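Local coordinates for protein alpha-galactosidase (Umbelopsis vinacea, PDB 3A5V) that hydrolyses terminal alpha-linked galactose residues from galactosides, as a tetrameric glycoside hydrolase of family 27, at residues 53-58 against 102-107; 285-290 against 364-369; 358-363 against 386-391. All blocks are in the same frame, centred on the assembly; numbering follows the deposited sequence.

Contact 1 (53-58 against 102-107); sequences CWQKNE and GGHIAS. With MAN (alpha-D-mannopyranose), chain B; MAN (alpha-D-mannopyranose), chain C.
Gln-55 and His-104 mark the nearest approach of two irregular loops, 53-58 and 102-107, with CA atoms 6.6 Å apart and no hydrogen bond running directly between the segments. The side chains of this pair cross at about a right angle. A bend at chi2 (86°) turns CD of Gln-55 aside. Its OE1 comes within 3.7 Å of His-104 CB, and the amide and imidazole planes lie only 19° apart. Cys-53 SG, disulfide-bonded to Cys-21, approaches the ring obliquely, 3.4 Å from His-104 CE1, but Cys-53 has two conformers and the contact is tentative. Two waters supply polar links. One accepts from Gln-55 NE2 and donates to Ile-105 O (2.6 Å); the other accepts from Ile-105 N, donates a hydrogen bond to Lys-56 O and meets O4 of the chain B mannose. That O4 lies in the imidazole plane, 3.1 Å from His-104 CD2. The chain C mannose is held through O2, which accepts from Asn-57 ND2 (2.8 Å) and donates to Glu-58 OE2 (2.7 Å). His-104 ND1 is hydrogen-bonded to Asp-52 OD1. The loops follow barrel strands 47-49 and 89-95; the side chains of Trp-54 and Ser-107 touch Trp-118 of helix 111-121.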
loop_
_atom_site.group_PDB
_atom_site.type_symbol
_atom_site.label_atom_id
_atom_site.label_comp_id
_atom_site.label_asym_id
_atom_site.label_seq_id
_atom_site.Cartn_x
_atom_site.Cartn_y
_atom_site.Cartn_z
ATOM N N CYS A 53 -8.154 15.387 -29.063
ATOM C CA CYS A 53 -7.730 16.471 -29.993
ATOM C C CYS A 53 -8.816 16.866 -31.015
ATOM O O CYS A 53 -8.513 17.521 -32.015
ATOM C CB CYS A 53 -6.377 16.143 -30.655
ATOM S SG CYS A 53 -5.336 17.585 -31.012
ATOM N N TRP A 54 -10.074 16.505 -30.735
ATOM C CA TRP A 54 -11.226 16.978 -31.522
ATOM C C TRP A 54 -11.727 18.345 -31.035
ATOM O O TRP A 54 -12.442 19.026 -31.759
ATOM C CB TRP A 54 -12.391 15.969 -31.483
ATOM C CG TRP A 54 -12.936 15.673 -30.092
ATOM C CD1 TRP A 54 -12.580 14.615 -29.280
ATOM C CD2 TRP A 54 -13.926 16.416 -29.361
ATOM N NE1 TRP A 54 -13.268 14.669 -28.102
ATOM C CE2 TRP A 54 -14.108 15.754 -28.118
ATOM C CE3 TRP A 54 -14.681 17.574 -29.634
ATOM C CZ2 TRP A 54 -15.016 16.212 -27.145
ATOM C CZ3 TRP A 54 -15.565 18.040 -28.666
ATOM C CH2 TRP A 54 -15.723 17.365 -27.430
ATOM N N GLN A 55 -11.333 18.723 -29.816
ATOM C CA GLN A 55 -11.944 19.824 -29.069
ATOM C C GLN A 55 -11.593 21.206 -29.617
ATOM O O GLN A 55 -10.472 21.448 -30.048
ATOM C CB GLN A 55 -11.544 19.774 -27.580
ATOM C CG GLN A 55 -11.992 18.517 -26.817
ATOM C CD GLN A 55 -11.004 17.352 -26.942
ATOM O OE1 GLN A 55 -10.134 17.352 -27.806
ATOM N NE2 GLN A 55 -11.132 16.366 -26.057
ATOM N N LYS A 56 -12.579 22.100 -29.580
ATOM C CA LYS A 56 -12.346 23.529 -29.747
ATOM C C LYS A 56 -11.536 24.034 -28.544
ATOM O O LYS A 56 -11.544 23.413 -27.461
ATOM C CB LYS A 56 -13.701 24.253 -29.844
ATOM C CG LYS A 56 -13.639 25.677 -30.396
ATOM C CD LYS A 56 -15.044 26.180 -30.727
ATOM C CE LYS A 56 -15.044 27.692 -30.969
ATOM N NZ LYS A 56 -16.383 28.111 -31.447
ATOM N N ASN A 57 -10.822 25.144 -28.730
ATOM C CA ASN A 57 -9.898 25.651 -27.704
ATOM C C ASN A 57 -10.564 26.165 -26.423
ATOM O O ASN A 57 -9.926 26.203 -25.372
ATOM C CB ASN A 57 -8.981 26.737 -28.286
ATOM C CG ASN A 57 -9.735 28.022 -28.582
ATOM O OD1 ASN A 57 -10.756 28.000 -29.275
ATOM N ND2 ASN A 57 -9.254 29.145 -28.040
ATOM N N GLU A 58 -11.834 26.560 -26.508
ATOM C CA GLU A 58 -12.573 27.040 -25.347
ATOM C C GLU A 58 -14.038 26.644 -25.451
ATOM O O GLU A 58 -14.535 26.416 -26.551
ATOM C CB GLU A 58 -12.440 28.570 -25.181
ATOM C CG GLU A 58 -10.993 29.080 -24.871
ATOM C CD GLU A 58 -10.370 28.522 -23.562
ATOM O OE1 GLU A 58 -11.109 28.261 -22.581
ATOM O OE2 GLU A 58 -9.122 28.355 -23.513
ATOM N N GLY A 102 -4.134 15.051 -23.620
ATOM C CA GLY A 102 -3.502 15.919 -24.616
ATOM C C GLY A 102 -3.536 17.401 -24.273
ATOM O O GLY A 102 -3.059 18.232 -25.058
ATOM N N GLY A 103 -4.119 17.743 -23.118
ATOM C CA GLY A 103 -4.173 19.137 -22.665
ATOM C C GLY A 103 -5.368 19.949 -23.147
ATOM O O GLY A 103 -5.384 21.170 -23.005
ATOM N N HIS A 104 -6.380 19.281 -23.699
ATOM C CA HIS A 104 -7.612 19.955 -24.135
ATOM C C HIS A 104 -8.659 20.026 -23.024
ATOM O O HIS A 104 -8.555 19.325 -22.024
ATOM C CB HIS A 104 -8.138 19.270 -25.396
ATOM C CG HIS A 104 -7.089 19.165 -26.456
ATOM N ND1 HIS A 104 -6.453 17.981 -26.762
ATOM C CD2 HIS A 104 -6.473 20.121 -27.186
ATOM C CE1 HIS A 104 -5.522 18.206 -27.671
ATOM N NE2 HIS A 104 -5.526 19.494 -27.961
ATOM N N ILE A 105 -9.660 20.886 -23.198
ATOM C CA ILE A 105 -10.744 21.026 -22.217
ATOM C C ILE A 105 -11.446 19.681 -22.010
ATOM O O ILE A 105 -11.807 19.017 -22.982
ATOM C CB ILE A 105 -11.780 22.114 -22.643
ATOM C CG1 ILE A 105 -11.088 23.464 -22.916
ATOM C CG2 ILE A 105 -12.926 22.233 -21.621
ATOM C CD1 ILE A 105 -10.490 24.135 -21.695
ATOM N N ALA A 106 -11.621 19.299 -20.741
ATOM C CA ALA A 106 -12.274 18.032 -20.381
ATOM C C ALA A 106 -13.496 18.267 -19.460
ATOM O O ALA A 106 -13.902 19.408 -19.251
ATOM C CB ALA A 106 -11.258 17.079 -19.741
ATOM N N SER A 107 -14.074 17.194 -18.915
ATOM C CA SER A 107 -15.466 17.238 -18.449
ATOM C C SER A 107 -15.736 17.281 -16.944
ATOM O O SER A 107 -16.906 17.326 -16.554
ATOM C CB SER A 107 -16.263 16.069 -19.062
ATOM O OG SER A 107 -16.082 16.016 -20.476
HETATM C C1 MAN B . -4.746 26.239 -25.521
HETATM C C2 MAN B . -4.020 25.118 -26.273
HETATM C C3 MAN B . -5.007 24.092 -26.837
HETATM C C4 MAN B . -6.077 23.672 -25.827
HETATM C C5 MAN B . -6.615 24.863 -25.022
HETATM C C6 MAN B . -7.547 24.439 -23.891
HETATM O O2 MAN B . -3.096 24.460 -25.426
HETATM O O3 MAN B . -4.303 22.947 -27.276
HETATM O O4 MAN B . -7.128 23.074 -26.552
HETATM O O5 MAN B . -5.553 25.666 -24.504
HETATM O O6 MAN B . -6.840 23.710 -22.910
HETATM C C1 MAN C . -6.311 30.622 -25.422
HETATM C C2 MAN C . -6.398 29.083 -25.394
HETATM C C3 MAN C . -5.304 28.428 -26.256
HETATM C C4 MAN C . -5.214 29.081 -27.636
HETATM C C5 MAN C . -5.180 30.612 -27.535
HETATM C C6 MAN C . -5.168 31.280 -28.912
HETATM O O2 MAN C . -7.678 28.653 -25.809
HETATM O O3 MAN C . -5.521 27.040 -26.445
HETATM O O4 MAN C . -4.053 28.603 -28.279
HETATM O O5 MAN C . -6.271 31.102 -26.758
HETATM O O6 MAN C . -6.409 31.085 -29.559
HETATM O O HOH W 1 -13.310 17.010 -23.817
HETATM O O HOH W 2 -9.605 22.255 -25.866
#

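Contact 2 (285-290 against 364-369)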
loop_
_atom_site.group_PDB
_atom_site.type_symbol
_atom_site.label_atom_id
_atom_site.label_comp_id
_atom_site.label_asym_id
_atom_site.label_seq_id
_atom_site.Cartn_x
_atom_site.Cartn_y
_atom_site.Cartn_z
ATOM N N ILE A 285 -6.768 -10.179 -37.748
ATOM C CA ILE A 285 -7.951 -9.449 -37.263
ATOM C C ILE A 285 -9.272 -9.858 -37.937
ATOM O O ILE A 285 -10.339 -9.381 -37.538
ATOM C CB ILE A 285 -7.757 -7.908 -37.294
ATOM C CG1 ILE A 285 -7.765 -7.367 -38.742
ATOM C CG2 ILE A 285 -6.465 -7.502 -36.487
ATOM C CD1 ILE A 285 -7.700 -5.828 -38.846
ATOM N N MET A 286 -9.207 -10.709 -38.963
ATOM C CA MET A 286 -10.436 -11.060 -39.693
ATOM C C MET A 286 -10.772 -12.537 -39.637
ATOM O O MET A 286 -11.409 -13.072 -40.556
ATOM C CB MET A 286 -10.382 -10.588 -41.162
ATOM C CG MET A 286 -10.146 -9.082 -41.337
ATOM S SD MET A 286 -10.276 -8.661 -43.104
ATOM C CE MET A 286 -10.006 -6.887 -43.073
ATOM N N ASN A 287 -10.352 -13.199 -38.567
ATOM C CA ASN A 287 -10.621 -14.625 -38.426
ATOM C C ASN A 287 -11.907 -14.790 -37.623
ATOM O O ASN A 287 -11.918 -14.561 -36.416
ATOM C CB ASN A 287 -9.426 -15.324 -37.750
ATOM C CG ASN A 287 -9.618 -16.838 -37.613
ATOM O OD1 ASN A 287 -10.704 -17.307 -37.269
ATOM N ND2 ASN A 287 -8.553 -17.603 -37.869
ATOM N N LYS A 288 -12.990 -15.182 -38.291
ATOM C CA LYS A 288 -14.306 -15.274 -37.641
ATOM C C LYS A 288 -14.344 -16.226 -36.459
ATOM O O LYS A 288 -15.118 -16.014 -35.542
ATOM C CB LYS A 288 -15.409 -15.690 -38.646
ATOM C CG LYS A 288 -15.638 -14.663 -39.771
ATOM C CD LYS A 288 -16.649 -15.210 -40.799
ATOM C CE LYS A 288 -16.730 -14.311 -42.016
ATOM N NZ LYS A 288 -17.832 -14.831 -42.912
ATOM N N GLU A 289 -13.543 -17.295 -36.505
ATOM C CA GLU A 289 -13.555 -18.306 -35.443
ATOM C C GLU A 289 -12.917 -17.756 -34.158
ATOM O O GLU A 289 -13.362 -18.073 -33.066
ATOM C CB GLU A 289 -12.846 -19.588 -35.905
ATOM C CG GLU A 289 -13.493 -20.220 -37.165
ATOM C CD GLU A 289 -13.050 -21.655 -37.421
ATOM O OE1 GLU A 289 -12.634 -22.355 -36.474
ATOM O OE2 GLU A 289 -13.117 -22.095 -38.588
ATOM N N VAL A 290 -11.890 -16.922 -34.307
ATOM C CA VAL A 290 -11.263 -16.255 -33.153
ATOM C C VAL A 290 -12.198 -15.175 -32.582
ATOM O O VAL A 290 -12.396 -15.097 -31.371
ATOM C CB VAL A 290 -9.886 -15.663 -33.511
ATOM C CG1 VAL A 290 -9.198 -15.084 -32.244
ATOM C CG2 VAL A 290 -8.991 -16.729 -34.162
ATOM N N TRP A 364 -6.899 -20.703 -35.415
ATOM C CA TRP A 364 -6.118 -19.876 -36.350
ATOM C C TRP A 364 -6.003 -20.535 -37.717
ATOM O O TRP A 364 -6.194 -19.877 -38.745
ATOM C CB TRP A 364 -4.720 -19.561 -35.794
ATOM C CG TRP A 364 -4.789 -18.482 -34.729
ATOM C CD1 TRP A 364 -4.464 -18.610 -33.401
ATOM C CD2 TRP A 364 -5.249 -17.132 -34.903
ATOM N NE1 TRP A 364 -4.680 -17.425 -32.743
ATOM C CE2 TRP A 364 -5.157 -16.495 -33.637
ATOM C CE3 TRP A 364 -5.704 -16.390 -36.012
ATOM C CZ2 TRP A 364 -5.520 -15.152 -33.434
ATOM C CZ3 TRP A 364 -6.074 -15.042 -35.812
ATOM C CH2 TRP A 364 -5.978 -14.440 -34.529
ATOM N N LYS A 365 -5.680 -21.827 -37.713
ATOM C CA LYS A 365 -5.543 -22.612 -38.950
ATOM C C LYS A 365 -6.908 -22.945 -39.533
ATOM O O LYS A 365 -7.030 -23.226 -40.741
ATOM C CB LYS A 365 -4.703 -23.875 -38.697
ATOM C CG LYS A 365 -3.244 -23.550 -38.381
ATOM C CD LYS A 365 -2.406 -24.739 -37.854
ATOM C CE LYS A 365 -1.342 -24.245 -36.840
ATOM N NZ LYS A 365 -0.261 -23.410 -37.439
ATOM N N GLN A 366 -7.934 -22.860 -38.682
ATOM C CA GLN A 366 -9.311 -23.235 -39.023
ATOM C C GLN A 366 -9.361 -24.673 -39.572
ATOM O O GLN A 366 -9.862 -24.935 -40.676
ATOM C CB GLN A 366 -9.941 -22.223 -39.986
ATOM C CG GLN A 366 -9.996 -20.784 -39.438
ATOM C CD GLN A 366 -10.779 -19.848 -40.340
ATOM O OE1 GLN A 366 -10.831 -20.043 -41.554
ATOM N NE2 GLN A 366 -11.401 -18.834 -39.751
ATOM N N LYS A 367 -8.816 -25.599 -38.789
ATOM C CA LYS A 367 -8.852 -27.008 -39.155
ATOM C C LYS A 367 -8.937 -27.888 -37.918
ATOM O O LYS A 367 -8.416 -27.538 -36.848
ATOM C CB LYS A 367 -7.637 -27.394 -39.998
ATOM C CG LYS A 367 -6.330 -27.346 -39.256
ATOM C CD LYS A 367 -5.199 -27.972 -40.057
ATOM C CE LYS A 367 -3.881 -27.842 -39.295
ATOM N NZ LYS A 367 -2.725 -28.162 -40.176
ATOM N N SER A 368 -9.600 -29.027 -38.081
ATOM C CA SER A 368 -9.629 -30.051 -37.056
ATOM C C SER A 368 -8.251 -30.679 -36.914
ATOM O O SER A 368 -7.595 -30.986 -37.916
ATOM C CB SER A 368 -10.630 -31.146 -37.413
ATOM O OG SER A 368 -10.663 -32.119 -36.376
ATOM N N LEU A 369 -7.817 -30.867 -35.669
ATOM C CA LEU A 369 -6.595 -31.617 -35.407
ATOM C C LEU A 369 -6.891 -33.088 -35.150
ATOM O O LEU A 369 -5.967 -33.865 -34.936
ATOM C CB LEU A 369 -5.798 -31.016 -34.235
ATOM C CG LEU A 369 -5.340 -29.553 -34.380
ATOM C CD1 LEU A 369 -4.596 -29.111 -33.107
ATOM C CD2 LEU A 369 -4.480 -29.332 -35.659
HETATM O O HOH W 3 -12.796 -16.483 -41.001
#
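Asn-287 and Gln-366 meet tip to tip where the N-terminus of helix 288-294, in the barrel part of the chain, faces the beta-sandwich domain. The motif is an asparagine N-cap. CG of Asn-287, anti to the backbone N (chi1 -178°), is set toward 364-369. Among the polar contacts, Asn-287 OD1 accepts from Val-290 N at 3.2 Å, the donor standing above the carbonyl plane, and weakly from Glu-289 N. A third, weak bond reaches the same oxygen from Gln-366 NE2 (3.0 Å), with the two amide planes nearly perpendicular. Water 3 accepts from both Gln-366 NE2 and Lys-288 N, thus taking up another N-H of the helix start. Asn-287 ND2 is held by Leu-363 O.

Flat groups also stack: the Glu-289 carboxylate lies against the Gln-366 amide, their planes 16° apart, with Glu-289 OE2 3.5 Å from Gln-366 CB. Glu-289 OE1 is engaged by Arg-361 NE in a salt bridge, which probably fixes the carboxylate's rotation. Gln-366 itself, together with Lys-367, faces Asp-362 as a G1 beta bulge.

The apolar part is a CH-pi contact at the indole of Trp-364, whose NE1 bonds Thr-259 OG1 of helix 251-263. Val-290 CG2 sits 3.5 Å from the centroid of its six-membered ring, just 3° off the normal.

Contact 3 (358-363 against 386-391); sequences IEVRDL and RLLKFM. With NAG (2-acetamido-2-deoxy-beta-D-glucopyranose), chain D.
Val-360 and Phe-390 form a non-hydrogen-bonded pair between antiparallel strands 358-362 and 384-390, neighbours in the C-terminal beta sandwich. The next pair, Arg-361 with Lys-389, is hydrogen-bonded in both directions, Arg-361 N to Lys-389 O at 2.8 Å and Lys-389 N to Arg-361 O at 2.9 Å. Bonds from Met-391 N to Glu-359 O and from Leu-363 N to Leu-387 O continue the ladder on both sides.

On the face carrying Val-360, Asp-362, Leu-388 and Phe-390, Val-360 CG2 lies over the centre of the Phe-390 ring, 3.7 Å from its centroid, a CH-pi contact. Ile-358 CG2 touches the same ring at CD2, and Val-360 CG1 packs on Leu-388 CB.

Asp-362 OD2 is gripped side-on by Arg-386, whose NE (3.0 Å) and NH2 (2.8 Å) both point at this one oxygen; bends at chi2 and chi3 (-66° and -68°) fold the chain back to it. Asp-362 OD1 accepts from a water (2.8 Å) that in turn accepts from Leu-387 N, bridging the strands. An alanine here would probably leave the Arg-386 guanidinium without its countercharge, the Lys-365 N-H without its OD1 acceptor and the water bridge broken.

Farther out, Trp-341 meets Phe-390 edge-to-face, and Asp-379 O holds Arg-386 NH1. At the N-terminal end of strand 358-362, Glu-359 N donates to O6 of the N-acetylglucosamine at 3.1 Å.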
loop_
_atom_site.group_PDB
_atom_site.type_symbol
_atom_site.label_atom_id
_atom_site.label_comp_id
_atom_site.label_asym_id
_atom_site.label_seq_id
_atom_site.Cartn_x
_atom_site.Cartn_y
_atom_site.Cartn_z
ATOM N N ILE A 358 -11.849 -36.504 -27.408
ATOM C CA ILE A 358 -12.466 -35.220 -27.755
ATOM C C ILE A 358 -11.773 -34.645 -28.990
ATOM O O ILE A 358 -10.541 -34.693 -29.097
ATOM C CB ILE A 358 -12.376 -34.188 -26.568
ATOM C CG1 ILE A 358 -13.070 -34.725 -25.306
ATOM C CG2 ILE A 358 -12.988 -32.820 -26.947
ATOM C CD1 ILE A 358 -12.725 -33.928 -24.031
ATOM N N GLU A 359 -12.572 -34.118 -29.919
ATOM C CA GLU A 359 -12.043 -33.461 -31.104
ATOM C C GLU A 359 -11.526 -32.070 -30.747
ATOM O O GLU A 359 -12.205 -31.300 -30.061
ATOM C CB GLU A 359 -13.107 -33.316 -32.202
ATOM C CG GLU A 359 -12.515 -32.710 -33.479
ATOM C CD GLU A 359 -13.536 -32.325 -34.554
ATOM O OE1 GLU A 359 -14.755 -32.427 -34.326
ATOM O OE2 GLU A 359 -13.083 -31.887 -35.635
ATOM N N VAL A 360 -10.335 -31.757 -31.248
ATOM C CA VAL A 360 -9.704 -30.462 -30.996
ATOM C C VAL A 360 -9.504 -29.755 -32.328
ATOM O O VAL A 360 -8.964 -30.341 -33.277
ATOM C CB VAL A 360 -8.331 -30.627 -30.296
ATOM C CG1 VAL A 360 -7.686 -29.240 -30.033
ATOM C CG2 VAL A 360 -8.490 -31.417 -28.982
ATOM N N ARG A 361 -9.941 -28.503 -32.390
ATOM C CA ARG A 361 -9.807 -27.687 -33.604
ATOM C C ARG A 361 -8.808 -26.553 -33.359
ATOM O O ARG A 361 -8.803 -25.940 -32.285
ATOM C CB ARG A 361 -11.169 -27.104 -33.976
ATOM C CG ARG A 361 -11.172 -26.218 -35.214
ATOM C CD ARG A 361 -12.600 -25.788 -35.560
ATOM N NE ARG A 361 -12.662 -25.021 -36.813
ATOM C CZ ARG A 361 -12.703 -25.562 -38.032
ATOM N NH1 ARG A 361 -12.651 -26.889 -38.186
ATOM N NH2 ARG A 361 -12.764 -24.773 -39.104
ATOM N N ASP A 362 -7.978 -26.279 -34.359
ATOM C CA ASP A 362 -7.050 -25.153 -34.309
ATOM C C ASP A 362 -7.770 -23.979 -34.963
ATOM O O ASP A 362 -8.055 -24.015 -36.171
ATOM C CB ASP A 362 -5.743 -25.495 -35.035
ATOM C CG ASP A 362 -4.681 -24.399 -34.916
ATOM O OD1 ASP A 362 -5.017 -23.187 -35.014
ATOM O OD2 ASP A 362 -3.493 -24.756 -34.738
ATOM N N LEU A 363 -8.065 -22.950 -34.162
ATOM C CA LEU A 363 -8.903 -21.829 -34.613
ATOM C C LEU A 363 -8.213 -20.850 -35.560
ATOM O O LEU A 363 -8.872 -20.225 -36.411
ATOM C CB LEU A 363 -9.502 -21.079 -33.414
ATOM C CG LEU A 363 -10.417 -21.906 -32.501
ATOM C CD1 LEU A 363 -11.142 -20.959 -31.562
ATOM C CD2 LEU A 363 -11.441 -22.769 -33.301
ATOM N N ARG A 386 -0.840 -21.336 -29.476
ATOM C CA ARG A 386 -1.769 -22.174 -30.232
ATOM C C ARG A 386 -3.128 -21.997 -29.559
ATOM O O ARG A 386 -3.235 -22.113 -28.334
ATOM C CB ARG A 386 -1.352 -23.659 -30.259
ATOM C CG ARG A 386 -0.007 -23.931 -30.979
ATOM C CD ARG A 386 -0.064 -23.627 -32.492
ATOM N NE ARG A 386 -0.934 -24.554 -33.225
ATOM C CZ ARG A 386 -0.573 -25.777 -33.627
ATOM N NH1 ARG A 386 0.653 -26.241 -33.367
ATOM N NH2 ARG A 386 -1.443 -26.537 -34.289
ATOM N N LEU A 387 -4.139 -21.699 -30.369
ATOM C CA LEU A 387 -5.485 -21.402 -29.901
ATOM C C LEU A 387 -6.389 -22.555 -30.321
ATOM O O LEU A 387 -6.587 -22.789 -31.532
ATOM C CB LEU A 387 -5.992 -20.082 -30.517
ATOM C CG LEU A 387 -7.477 -19.755 -30.285
ATOM C CD1 LEU A 387 -7.805 -19.665 -28.795
ATOM C CD2 LEU A 387 -7.899 -18.474 -31.005
ATOM N N LEU A 388 -6.938 -23.257 -29.331
ATOM C CA LEU A 388 -7.650 -24.506 -29.570
ATOM C C LEU A 388 -9.074 -24.420 -29.085
ATOM O O LEU A 388 -9.359 -23.759 -28.063
ATOM C CB LEU A 388 -6.967 -25.683 -28.836
ATOM C CG LEU A 388 -5.447 -25.816 -29.011
ATOM C CD1 LEU A 388 -4.897 -26.908 -28.076
ATOM C CD2 LEU A 388 -5.075 -26.085 -30.483
ATOM N N LYS A 389 -9.964 -25.099 -29.808
ATOM C CA LYS A 389 -11.312 -25.349 -29.315
ATOM C C LYS A 389 -11.561 -26.848 -29.162
ATOM O O LYS A 389 -11.413 -27.616 -30.120
ATOM C CB LYS A 389 -12.364 -24.729 -30.247
ATOM C CG LYS A 389 -13.807 -24.886 -29.725
ATOM C CD LYS A 389 -14.799 -24.324 -30.733
ATOM C CE LYS A 389 -16.246 -24.527 -30.284
ATOM N NZ LYS A 389 -17.152 -23.931 -31.293
ATOM N N PHE A 390 -11.934 -27.243 -27.947
ATOM C CA PHE A 390 -12.322 -28.620 -27.641
ATOM C C PHE A 390 -13.813 -28.722 -27.887
ATOM O O PHE A 390 -14.584 -27.930 -27.333
ATOM C CB PHE A 390 -11.986 -28.966 -26.179
ATOM C CG PHE A 390 -10.528 -29.324 -25.953
ATOM C CD1 PHE A 390 -9.521 -28.384 -26.165
ATOM C CD2 PHE A 390 -10.177 -30.600 -25.528
ATOM C CE1 PHE A 390 -8.147 -28.717 -25.969
ATOM C CE2 PHE A 390 -8.837 -30.949 -25.319
ATOM C CZ PHE A 390 -7.810 -30.007 -25.549
ATOM N N MET A 391 -14.215 -29.680 -28.723
ATOM C CA MET A 391 -15.600 -29.751 -29.204
ATOM C C MET A 391 -16.543 -30.432 -28.214
ATOM O O MET A 391 -17.752 -30.489 -28.417
ATOM C CB MET A 391 -15.657 -30.413 -30.592
ATOM C CG MET A 391 -14.824 -29.698 -31.641
ATOM S SD MET A 391 -15.327 -27.982 -31.962
ATOM C CE MET A 391 -16.836 -28.278 -32.869
HETATM C C1 NAG D . -14.191 -37.584 -31.074
HETATM C C2 NAG D . -14.902 -38.885 -30.656
HETATM C C3 NAG D . -16.423 -38.698 -30.641
HETATM C C4 NAG D . -16.809 -37.485 -29.791
HETATM C C5 NAG D . -15.973 -36.258 -30.200
HETATM C C6 NAG D . -16.266 -35.065 -29.286
HETATM C C7 NAG D . -14.076 -41.145 -31.044
HETATM C C8 NAG D . -13.537 -42.132 -32.045
HETATM N N2 NAG D . -14.534 -39.991 -31.528
HETATM O O3 NAG D . -17.052 -39.854 -30.129
HETATM O O4 NAG D . -18.174 -37.174 -29.997
HETATM O O5 NAG D . -14.599 -36.561 -30.178
HETATM O O6 NAG D . -15.618 -33.909 -29.762
HETATM O O7 NAG D . -14.102 -41.431 -29.838
HETATM O O HOH W 4 -3.329 -21.921 -33.212
#

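How the contacts relate
Contacts 2 and 3 are neighbours, with centres 10 Å apart, and their segments alternate along the chain. Strands 358-362 and 367-372 are adjacent in one sheet, and the salt bridge from Glu-289 OE1 to Arg-361 NE (2.7 Å) ties that sheet to helix 288-294. Glu-289, Arg-361, Leu-363, Lys-389 and Met-391 help line one pocket holding a polyether that probably came from the crystallisation liquor. Contact 1 lies on the opposite side of the chain's centre, its centre 42 Å from that of contact 2 and 47 Å from that of contact 3; it joins two barrel loops and touches two mannoses, whereas contact 3 meets an N-acetylglucosamine.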